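Long-range contacts in enoyl-CoA hydratase (Geobacillus kaustophilus, PDB 2PPY), which probably hydrates the double bond of enoyl-CoA thioesters in fatty-acid beta-oxidation: residues Gly116-Leu121 with Ala146-Thr151; Asn30-Glu35 with Phe65-Ala70. All coordinates share one frame; numbering follows the deposited sequence.

Contact 1. Residues Gly116-Leu121 with Ala146-Thr151; sequences GLEMAL and AGTGGT
OE2 of Glu118 is gripped by two backbone N-H groups, Thr148 N of the loop and Gly150 N at the start of helix 150-158. Thr148 N donates at 2.7 Å, arriving from above the carboxylate plane and tilted 38° out of it. Gly150 N donates at 3.0 Å and uses the anti lone pair of OE2, the one turned away from OE1. CG stands beside the backbone N and the chain beyond it is extended, which carries the carboxylate from helix 115-121 across to the loop. There the Glu118 side chain crosses that of Thr148 at about a right angle, with OE1 3.4 Å from Thr148 CB. Gly149 is the N-cap of helix 150-158; the carboxylate group therefore meets the first turn of that helix. In well-studied enoyl-CoA hydratases of the crotonase fold, the glutamate at this position is one of a catalytic pair; Glu139, whose OE2 lies close to Glu118 OE1, is probably the other. An alanine in place of Glu118 would probably leave the N-H groups of Thr148 and Gly150 without their shared acceptor and open a gap beside Gly150 CA. A beta carbon at Gly150 would run into both OE2 and Ala146 CB. Leu121 CD1 lies more loosely, 4.1 Å from the carbonyl oxygen Gly150 O. A water also bridges the two backbones, donating to Glu118 O and to Thr148 O, 3.0 Å from each.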
loop_
_atom_site.group_PDB
_atom_site.type_symbol
_atom_site.label_atom_id
_atom_site.label_comp_id
_atom_site.label_asym_id
_atom_site.label_seq_id
_atom_site.Cartn_x
_atom_site.Cartn_y
_atom_site.Cartn_z
ATOM N N GLY A 116 16.060 -18.960 14.607
ATOM C CA GLY A 116 17.326 -18.279 14.805
ATOM C C GLY A 116 17.558 -17.259 13.701
ATOM O O GLY A 116 17.999 -16.133 13.951
ATOM N N LEU A 117 17.263 -17.659 12.470
ATOM C CA LEU A 117 17.423 -16.769 11.328
ATOM C C LEU A 117 16.345 -15.692 11.382
ATOM O O LEU A 117 16.593 -14.531 11.056
ATOM C CB LEU A 117 17.311 -17.546 10.014
ATOM C CG LEU A 117 17.366 -16.666 8.758
ATOM C CD1 LEU A 117 18.616 -15.799 8.794
ATOM C CD2 LEU A 117 17.357 -17.534 7.513
ATOM N N GLU A 118 15.149 -16.074 11.809
ATOM C CA GLU A 118 14.056 -15.116 11.896
ATOM C C GLU A 118 14.429 -13.957 12.812
ATOM O O GLU A 118 14.144 -12.801 12.506
ATOM C CB GLU A 118 12.786 -15.818 12.379
ATOM C CG GLU A 118 12.319 -16.873 11.398
ATOM C CD GLU A 118 11.071 -17.587 11.843
ATOM O OE1 GLU A 118 11.139 -18.356 12.828
ATOM O OE2 GLU A 118 10.021 -17.379 11.203
HETATM N N MSE A 119 15.078 -14.260 13.929
HETATM C CA MSE A 119 15.503 -13.215 14.854
HETATM C C MSE A 119 16.531 -12.331 14.160
HETATM O O MSE A 119 16.511 -11.109 14.298
HETATM C CB MSE A 119 16.141 -13.828 16.103
HETATM C CG MSE A 119 16.607 -12.803 17.125
HETATM SE SE MSE A 119 17.468 -13.625 18.657
HETATM C CE MSE A 119 16.221 -15.068 18.965
ATOM N N ALA A 120 17.432 -12.970 13.417
ATOM C CA ALA A 120 18.488 -12.272 12.692
ATOM C C ALA A 120 17.927 -11.415 11.555
ATOM O O ALA A 120 18.459 -10.343 11.265
ATOM C CB ALA A 120 19.488 -13.282 12.141
ATOM N N LEU A 121 16.858 -11.891 10.919
ATOM C CA LEU A 121 16.227 -11.156 9.823
ATOM C C LEU A 121 15.571 -9.878 10.334
ATOM O O LEU A 121 15.464 -8.892 9.601
ATOM C CB LEU A 121 15.170 -12.024 9.124
ATOM C CG LEU A 121 15.650 -13.164 8.214
ATOM C CD1 LEU A 121 14.474 -14.054 7.810
ATOM C CD2 LEU A 121 16.319 -12.582 6.980
ATOM N N ALA A 146 8.062 -20.924 8.565
ATOM C CA ALA A 146 8.782 -19.898 9.318
ATOM C C ALA A 146 7.744 -18.871 9.771
ATOM O O ALA A 146 7.568 -17.824 9.136
ATOM C CB ALA A 146 9.833 -19.242 8.425
ATOM N N GLY A 147 7.063 -19.187 10.871
ATOM C CA GLY A 147 6.005 -18.336 11.389
ATOM C C GLY A 147 6.357 -17.158 12.273
ATOM O O GLY A 147 5.464 -16.528 12.844
ATOM N N THR A 148 7.637 -16.857 12.416
ATOM C CA THR A 148 8.024 -15.708 13.218
ATOM C C THR A 148 8.602 -14.643 12.282
ATOM O O THR A 148 9.659 -14.070 12.546
ATOM C CB THR A 148 9.065 -16.080 14.302
ATOM O OG1 THR A 148 8.657 -17.280 14.969
ATOM C CG2 THR A 148 9.155 -14.972 15.347
ATOM N N GLY A 149 7.903 -14.401 11.174
ATOM C CA GLY A 149 8.344 -13.398 10.214
ATOM C C GLY A 149 9.282 -13.890 9.123
ATOM O O GLY A 149 9.600 -13.152 8.191
ATOM N N GLY A 150 9.712 -15.141 9.222
ATOM C CA GLY A 150 10.625 -15.693 8.240
ATOM C C GLY A 150 10.207 -15.635 6.779
ATOM O O GLY A 150 10.978 -15.159 5.942
ATOM N N THR A 151 9.004 -16.118 6.457
ATOM C CA THR A 151 8.541 -16.119 5.066
ATOM C C THR A 151 8.469 -14.712 4.490
ATOM O O THR A 151 8.817 -14.486 3.335
ATOM C CB THR A 151 7.130 -16.766 4.903
ATOM O OG1 THR A 151 6.133 -15.927 5.504
ATOM C CG2 THR A 151 7.085 -18.148 5.548
HETATM O O HOH W 1 11.667 -12.717 10.853
#

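Contact 2. Residues Asn30-Glu35 with Phe65-Ala70; sequences NSYDLE and FFSAGA
Tyr32 and Ala70 are joined by a single beta bridge, a tightly packed part of a contact between two loops of the crotonase fold: one leads into helix 34-48, the other connects strand 55-60 to helix 72-75. Tyr32 N donates to Gly69 O at 3.1 Å, and the neighbouring Ser31 CA turns its C-H toward the same oxygen. The Tyr32 ring packs flat over the loop. CG lies between the backbone N and the carbonyl carbon (chi1 62°), a crowded position that folds the ring back over Ala70. Ala70 CA sits above the centre of one ring face, 3.8 Å from its centroid, a CH-pi contact, while CE2 meets Ala70 CB at the same separation. At Gly69 the backbone itself excludes a side chain, because a beta carbon would be jammed against the carbonyl O of Ala68. Packing is sparser between Ser31 and Ala68, on a partly exposed side: Ser31 OG comes no nearer than 4.3 Å to Ala68 CB, and its hydroxyl is instead bonded to Ser29 OG. In crotonase relatives the loop equivalent to 65-70 supplies one N-H of the oxyanion hole, a role the backbone here probably shares. At the buried end, Asn30 ND2 donates to Phe66 O at 2.9 Å, approaching from above the carbonyl plane, whereas Asn30 OD1 is taken by Ile26 N. Ser67 OG serves both segments: it donates to Asn30 O at 3.0 Å and, as the acceptor of an ST turn, receives Gly69 N at 3.2 Å along a nearly straight line of 164°.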
loop_
_atom_site.group_PDB
_atom_site.type_symbol
_atom_site.label_atom_id
_atom_site.label_comp_id
_atom_site.label_asym_id
_atom_site.label_seq_id
_atom_site.Cartn_x
_atom_site.Cartn_y
_atom_site.Cartn_z
ATOM N N ASN A 30 20.733 -23.058 21.663
ATOM C CA ASN A 30 19.965 -21.846 21.898
ATOM C C ASN A 30 18.529 -21.960 21.398
ATOM O O ASN A 30 17.992 -21.008 20.824
ATOM C CB ASN A 30 20.635 -20.620 21.265
ATOM C CG ASN A 30 21.720 -20.029 22.147
ATOM O OD1 ASN A 30 21.576 -19.966 23.368
ATOM N ND2 ASN A 30 22.802 -19.572 21.531
ATOM N N SER A 31 17.915 -23.127 21.595
ATOM C CA SER A 31 16.517 -23.327 21.210
ATOM C C SER A 31 15.708 -22.605 22.278
ATOM O O SER A 31 15.796 -22.937 23.459
ATOM C CB SER A 31 16.169 -24.813 21.199
ATOM O OG SER A 31 16.820 -25.460 20.125
ATOM N N TYR A 32 14.914 -21.626 21.861
ATOM C CA TYR A 32 14.151 -20.812 22.804
ATOM C C TYR A 32 12.716 -21.210 23.101
ATOM O O TYR A 32 12.125 -22.046 22.417
ATOM C CB TYR A 32 14.159 -19.359 22.328
ATOM C CG TYR A 32 13.510 -19.169 20.973
ATOM C CD1 TYR A 32 14.275 -19.109 19.806
ATOM C CD2 TYR A 32 12.123 -19.072 20.856
ATOM C CE1 TYR A 32 13.666 -18.954 18.552
ATOM C CE2 TYR A 32 11.508 -18.921 19.611
ATOM C CZ TYR A 32 12.284 -18.863 18.467
ATOM O OH TYR A 32 11.670 -18.729 17.246
ATOM N N ASP A 33 12.167 -20.578 24.136
ATOM C CA ASP A 33 10.786 -20.782 24.564
ATOM C C ASP A 33 10.170 -19.399 24.781
ATOM O O ASP A 33 10.756 -18.391 24.391
ATOM C CB ASP A 33 10.722 -21.584 25.869
ATOM C CG ASP A 33 11.563 -20.971 26.973
ATOM O OD1 ASP A 33 11.820 -19.749 26.937
ATOM O OD2 ASP A 33 11.960 -21.716 27.891
ATOM N N LEU A 34 9.003 -19.344 25.414
ATOM C CA LEU A 34 8.343 -18.065 25.650
ATOM C C LEU A 34 9.126 -17.186 26.611
ATOM O O LEU A 34 9.261 -15.985 26.390
ATOM C CB LEU A 34 6.919 -18.276 26.189
ATOM C CG LEU A 34 6.135 -16.998 26.530
ATOM C CD1 LEU A 34 6.129 -16.055 25.330
ATOM C CD2 LEU A 34 4.710 -17.354 26.936
ATOM N N GLU A 35 9.645 -17.784 27.678
ATOM C CA GLU A 35 10.403 -17.035 28.667
ATOM C C GLU A 35 11.611 -16.327 28.045
ATOM O O GLU A 35 11.958 -15.215 28.446
ATOM C CB GLU A 35 10.852 -17.969 29.795
ATOM C CG GLU A 35 11.376 -17.255 31.026
ATOM C CD GLU A 35 10.370 -16.283 31.618
ATOM O OE1 GLU A 35 9.216 -16.695 31.878
ATOM O OE2 GLU A 35 10.738 -15.106 31.826
ATOM N N PHE A 65 26.369 -22.697 17.601
ATOM C CA PHE A 65 25.075 -22.142 17.219
ATOM C C PHE A 65 24.847 -20.701 17.621
ATOM O O PHE A 65 25.311 -20.250 18.668
ATOM C CB PHE A 65 23.919 -22.928 17.848
ATOM C CG PHE A 65 23.847 -24.373 17.451
ATOM C CD1 PHE A 65 24.842 -25.269 17.825
ATOM C CD2 PHE A 65 22.738 -24.853 16.768
ATOM C CE1 PHE A 65 24.729 -26.622 17.526
ATOM C CE2 PHE A 65 22.618 -26.207 16.463
ATOM C CZ PHE A 65 23.611 -27.091 16.845
ATOM N N PHE A 66 24.123 -19.982 16.769
ATOM C CA PHE A 66 23.720 -18.623 17.088
ATOM C C PHE A 66 22.404 -18.999 17.762
ATOM O O PHE A 66 22.147 -18.644 18.910
ATOM C CB PHE A 66 23.442 -17.803 15.827
ATOM C CG PHE A 66 22.738 -16.503 16.100
ATOM C CD1 PHE A 66 23.395 -15.463 16.742
ATOM C CD2 PHE A 66 21.400 -16.336 15.754
ATOM C CE1 PHE A 66 22.736 -14.277 17.038
ATOM C CE2 PHE A 66 20.730 -15.153 16.046
ATOM C CZ PHE A 66 21.401 -14.120 16.691
ATOM N N SER A 67 21.600 -19.768 17.025
ATOM C CA SER A 67 20.311 -20.268 17.496
ATOM C C SER A 67 19.664 -21.163 16.445
ATOM O O SER A 67 19.660 -20.840 15.251
ATOM C CB SER A 67 19.362 -19.114 17.828
ATOM O OG SER A 67 18.079 -19.610 18.169
ATOM N N ALA A 68 19.116 -22.291 16.889
ATOM C CA ALA A 68 18.458 -23.222 15.977
ATOM C C ALA A 68 16.945 -23.015 15.960
ATOM O O ALA A 68 16.206 -23.869 15.481
ATOM C CB ALA A 68 18.785 -24.661 16.364
ATOM N N GLY A 69 16.484 -21.887 16.490
ATOM C CA GLY A 69 15.056 -21.617 16.491
ATOM C C GLY A 69 14.309 -22.013 17.753
ATOM O O GLY A 69 14.887 -22.106 18.834
ATOM N N ALA A 70 13.012 -22.252 17.612
ATOM C CA ALA A 70 12.178 -22.622 18.750
ATOM C C ALA A 70 12.427 -24.043 19.245
ATOM O O ALA A 70 12.679 -24.955 18.457
ATOM C CB ALA A 70 10.703 -22.449 18.389
#

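How the contacts relate
Both segments of contact 2 precede those of contact 1 in the sequence, yet the two contacts are neighbours in space, their centres about 12 Å apart. They touch through packing. Gly116 O lies 3.6 Å from Phe66 CE2, and Gly116 CA also packs against Ser67 OG. Thr148 OG1 comes within 4.0 Å of Tyr32 OH. The start of helix 115-121 thus rests on the 65-70 loop while its Glu118 faces the 146-151 loop. By family analogy, contact 1 would hold a catalytic carboxylate and contact 2 part of the oxyanion hole of one active site. Contact 1 also meets Glu234 of the second subunit, through Gly149 N and Thr151 OG1.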